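PDB 1GKR: L-hydantoinase from Arthrobacter aurescens, which hydrolyses hydantoin derivatives with two zinc ions per subunit, cleaving aryl more readily than alkyl substrates and with a stereoselectivity that depends on the substrate. Local coordinates for residues K50-G55 / A387-L392; G86-I91 / T426-T431. All coordinates share one frame; numbering follows the deposited sequence.

Contact 1 of 2, residues K50-G55 / A387-L392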
# COMPACT_ATOMS: atom_id res chain seq x y z
N LYS A 50 39.97 22.73 -7.25
CA LYS A 50 39.55 21.45 -6.71
C LYS A 50 38.18 21.64 -6.07
O LYS A 50 37.74 22.77 -5.85
CB LYS A 50 40.53 20.94 -5.65
CG LYS A 50 41.95 20.77 -6.17
CD LYS A 50 42.77 19.86 -5.26
CE LYS A 50 44.25 20.11 -5.43
NZ LYS A 50 44.57 21.50 -4.97
N PHE A 51 37.49 20.54 -5.80
CA PHE A 51 36.19 20.64 -5.17
C PHE A 51 36.32 21.08 -3.72
O PHE A 51 37.19 20.60 -2.98
CB PHE A 51 35.48 19.30 -5.22
CG PHE A 51 35.05 18.90 -6.58
CD1 PHE A 51 34.04 19.60 -7.23
CD2 PHE A 51 35.70 17.87 -7.25
CE1 PHE A 51 33.67 19.26 -8.53
CE2 PHE A 51 35.34 17.52 -8.55
CZ PHE A 51 34.32 18.23 -9.20
N VAL A 52 35.46 22.01 -3.32
CA VAL A 52 35.44 22.47 -1.94
C VAL A 52 34.05 22.17 -1.41
O VAL A 52 33.06 22.47 -2.08
CB VAL A 52 35.73 23.98 -1.86
CG1 VAL A 52 35.52 24.47 -0.43
CG2 VAL A 52 37.15 24.25 -2.29
N MET A 53 33.96 21.55 -0.24
CA MET A 53 32.67 21.21 0.35
C MET A 53 32.62 21.62 1.82
O MET A 53 33.66 21.91 2.42
CB MET A 53 32.41 19.70 0.25
CG MET A 53 33.39 18.86 1.03
SD MET A 53 33.06 17.10 0.87
CE MET A 53 31.97 16.85 2.21
N PRO A 54 31.42 21.66 2.41
CA PRO A 54 31.34 22.05 3.82
C PRO A 54 31.93 20.93 4.67
O PRO A 54 32.00 19.78 4.23
CB PRO A 54 29.83 22.19 4.06
CG PRO A 54 29.29 22.45 2.68
CD PRO A 54 30.07 21.50 1.84
N GLY A 55 32.36 21.28 5.88
CA GLY A 55 32.92 20.27 6.75
C GLY A 55 31.85 19.22 7.00
O GLY A 55 30.66 19.53 7.07
N ALA A 387 33.01 29.16 8.77
CA ALA A 387 33.81 28.79 7.62
C ALA A 387 34.41 27.40 7.84
O ALA A 387 35.57 27.28 8.24
CB ALA A 387 34.93 29.82 7.39
N ASP A 388 33.62 26.36 7.61
CA ASP A 388 34.12 24.99 7.76
C ASP A 388 34.20 24.33 6.39
O ASP A 388 33.19 23.91 5.85
CB ASP A 388 33.19 24.18 8.68
CG ASP A 388 33.19 24.70 10.13
OD1 ASP A 388 33.90 25.68 10.42
OD2 ASP A 388 32.47 24.12 10.98
N LEU A 389 35.40 24.25 5.81
CA LEU A 389 35.53 23.63 4.50
C LEU A 389 36.53 22.52 4.47
O LEU A 389 37.32 22.32 5.39
CB LEU A 389 36.02 24.59 3.40
CG LEU A 389 36.14 26.10 3.32
CD1 LEU A 389 35.47 26.79 4.47
CD2 LEU A 389 37.59 26.43 3.26
N LEU A 390 36.52 21.86 3.33
CA LEU A 390 37.42 20.78 3.02
C LEU A 390 37.81 21.01 1.56
O LEU A 390 36.94 21.27 0.72
CB LEU A 390 36.72 19.41 3.13
CG LEU A 390 36.00 18.99 4.41
CD1 LEU A 390 35.59 17.51 4.31
CD2 LEU A 390 36.92 19.18 5.59
N ILE A 391 39.10 21.00 1.27
CA ILE A 391 39.52 21.11 -0.11
C ILE A 391 39.73 19.62 -0.42
O ILE A 391 40.46 18.94 0.29
CB ILE A 391 40.84 21.88 -0.26
CG1 ILE A 391 40.61 23.35 0.10
CG2 ILE A 391 41.34 21.77 -1.69
CD1 ILE A 391 41.83 24.24 -0.04
N LEU A 392 39.06 19.12 -1.44
CA LEU A 392 39.17 17.71 -1.79
C LEU A 392 40.17 17.42 -2.88
O LEU A 392 40.60 18.30 -3.60
CB LEU A 392 37.81 17.18 -2.23
CG LEU A 392 36.87 16.57 -1.18
CD1 LEU A 392 36.81 17.42 0.06
CD2 LEU A 392 35.51 16.43 -1.81
O HOH W 1 38.96 17.99 -5.98
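Met53 meets two leucines of 387-392 on one face of an antiparallel strand pair. The Met53 and Leu392 side chains cross at about a right angle, with Met53 SD 3.7 Å from Leu392 CD2. Its CG packs on Leu390, 4.0 Å from Leu390 CB. The first torsion sets this up: CG sits between the backbone N and the carbonyl carbon (chi1 64°), and the chain bends only at its end. On the other face Val52 CG1 touches Leu389 CB at 3.9 Å. Met53 and Leu390 form an antiparallel hydrogen-bonded pair: Met53 N donates to Leu390 O (3.1 Å), and Leu390 N returns a bond to Met53 O. Residues 50-55 lie within the sheet of the small beta domain of this amidohydrolase, between strands 9-13 and 389-393. The same strand, 51-62, is interrupted by a bulge or short loop and continues into the TIM barrel with His60 and His62. Leu392 N gives a nearly straight bond to Phe51 O (2.8 Å, 171°). Beyond it, a water accepts from Phe51 N and donates weakly to Leu392 O. At the far end Gly55 N donates a hydrogen bond to Asp388 O, 2.8 Å, from above the carbonyl plane. Strand 418-428 flanks 387-392. Helix 357-372 covers Met53 through Leu360, Val361 and Cys365. An alanine in place of this methionine would probably open a gap between Leu392 and this helix, leaving the leucine side chain freer to turn.

Contact 2 of 2, residues G86-I91 / T426-T431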
# COMPACT_ATOMS: atom_id res chain seq x y z
N GLY A 86 38.23 15.03 7.69
CA GLY A 86 37.34 16.03 7.15
C GLY A 86 36.05 16.25 7.92
O GLY A 86 35.15 16.95 7.45
N ILE A 87 35.95 15.65 9.11
CA ILE A 87 34.76 15.80 9.94
C ILE A 87 35.00 16.96 10.89
O ILE A 87 35.72 16.84 11.88
CB ILE A 87 34.48 14.49 10.71
CG1 ILE A 87 34.17 13.38 9.70
CG2 ILE A 87 33.32 14.66 11.70
CD1 ILE A 87 33.89 12.05 10.34
N THR A 88 34.38 18.09 10.59
CA THR A 88 34.56 19.30 11.38
C THR A 88 33.66 19.45 12.61
O THR A 88 33.98 20.24 13.50
CB THR A 88 34.42 20.51 10.48
OG1 THR A 88 33.19 20.43 9.76
CG2 THR A 88 35.59 20.54 9.49
N THR A 89 32.53 18.77 12.65
CA THR A 89 31.74 18.83 13.88
C THR A 89 31.12 17.45 14.14
O THR A 89 30.63 16.78 13.22
CB THR A 89 30.66 19.97 13.92
OG1 THR A 89 29.35 19.40 13.90
CG2 THR A 89 30.82 20.94 12.80
N ILE A 90 31.20 17.03 15.40
CA ILE A 90 30.70 15.74 15.82
C ILE A 90 29.63 15.93 16.89
O ILE A 90 29.56 16.97 17.55
CB ILE A 90 31.83 14.87 16.44
CG1 ILE A 90 32.33 15.52 17.73
CG2 ILE A 90 32.99 14.74 15.48
CD1 ILE A 90 33.34 14.70 18.47
N ILE A 91 28.79 14.91 17.05
CA ILE A 91 27.79 14.95 18.09
C ILE A 91 28.06 13.66 18.87
O ILE A 91 27.80 12.58 18.36
CB ILE A 91 26.38 14.97 17.48
CG1 ILE A 91 26.34 15.99 16.34
CG2 ILE A 91 25.38 15.42 18.53
CD1 ILE A 91 24.94 16.26 15.79
N THR A 426 41.52 20.81 5.87
CA THR A 426 40.25 20.91 6.55
C THR A 426 40.35 22.06 7.52
O THR A 426 41.32 22.16 8.27
CB THR A 426 39.85 19.57 7.26
OG1 THR A 426 39.53 19.83 8.62
CG2 THR A 426 40.94 18.55 7.15
N MET A 427 39.38 22.96 7.45
CA MET A 427 39.38 24.09 8.36
C MET A 427 38.05 24.27 9.04
O MET A 427 36.99 23.98 8.46
CB MET A 427 39.76 25.40 7.64
CG MET A 427 38.72 25.99 6.70
SD MET A 427 38.93 27.81 6.44
CE MET A 427 40.38 27.88 5.43
N VAL A 428 38.10 24.71 10.29
CA VAL A 428 36.87 24.98 11.01
C VAL A 428 36.96 26.41 11.52
O VAL A 428 38.00 26.84 12.02
CB VAL A 428 36.59 23.95 12.16
CG1 VAL A 428 37.63 22.88 12.15
CG2 VAL A 428 36.49 24.66 13.51
N ARG A 429 35.86 27.14 11.34
CA ARG A 429 35.76 28.54 11.73
C ARG A 429 36.94 29.38 11.24
O ARG A 429 37.54 30.17 11.98
CB ARG A 429 35.59 28.64 13.25
CG ARG A 429 34.19 28.29 13.68
CD ARG A 429 34.03 28.26 15.19
NE ARG A 429 34.76 27.14 15.79
CZ ARG A 429 35.94 27.24 16.37
NH1 ARG A 429 36.54 28.42 16.45
NH2 ARG A 429 36.54 26.16 16.87
N GLY A 430 37.27 29.20 9.97
CA GLY A 430 38.34 29.97 9.38
C GLY A 430 39.78 29.59 9.68
O GLY A 430 40.68 30.27 9.21
N THR A 431 40.03 28.54 10.46
CA THR A 431 41.43 28.22 10.69
C THR A 431 41.77 26.79 10.26
O THR A 431 40.99 25.86 10.47
CB THR A 431 41.85 28.54 12.17
OG1 THR A 431 42.14 27.33 12.87
CG2 THR A 431 40.76 29.32 12.91
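This is a van der Waals contact of a threonine methyl with side chains and backbone, in which Thr88 rests against Thr426, Met427 and Val428. It joins the start of a TIM-barrel strand, 87-92, to the end of strand 418-428. The two strands are not paired: their short segments pass 7.7 Å apart at an angle of 40°. Thr88 carries most of the contact through its methyl group. CG2 lies 3.9 Å from Met427 O and 4.1 Å from Val428 CG1. The same methyl is 4.1 Å from Thr426 OG1. The torsion explains which branch does the touching: OG1 lies between the backbone N and the carbonyl carbon (chi1 53°), which leaves CG2 beside the backbone N and facing 426-431. Two residues earlier, Gly86 CA approaches Thr426 CB at 4.3 Å. Gly86 ends helix 75-85 in a Schellman motif, and its positive phi (83°) suits a residue without a side chain. Thr426 OG1 has a weak hydrogen bond of its own to Ala83 O in that helix. After Val428 the chain reverses in a type I' turn to Thr431. Val428 and Thr431 bond through their backbones in both directions, the pattern of a two-residue beta-hairpin. Arg429, in the turn, makes a salt bridge to Asp120 at strand 120-123. A methyl is thus set against a carbonyl oxygen, a hydroxyl and a valine methyl, with no polar pair formed between the segments, so the two are probably held in place mainly by the bonds each makes to its own neighbours, such as Thr88 with Asp120 and Val428 with Thr431.

Overall arrangement
Contacts 1 and 2 lie side by side, with centres about 10 Å apart, on the same side of the chain's centre. Strand 51-62 runs next to 87-92, and strand 389-393 runs next to 418-428, so each contact supplies one member of both neighbouring pairs. A probable hydrogen bond joins Met427 N to Leu389 O at 3.0 Å. Another runs from Arg429 N to Asp388 OD1 at 2.6 Å; Asp388 OD2 also forms a salt bridge with Lys378. Gly55 packs against Thr88 between the two contacts. Both are away from the metal site, but strand 51-62 continues from contact 1 to the zinc ligands His60 and His62.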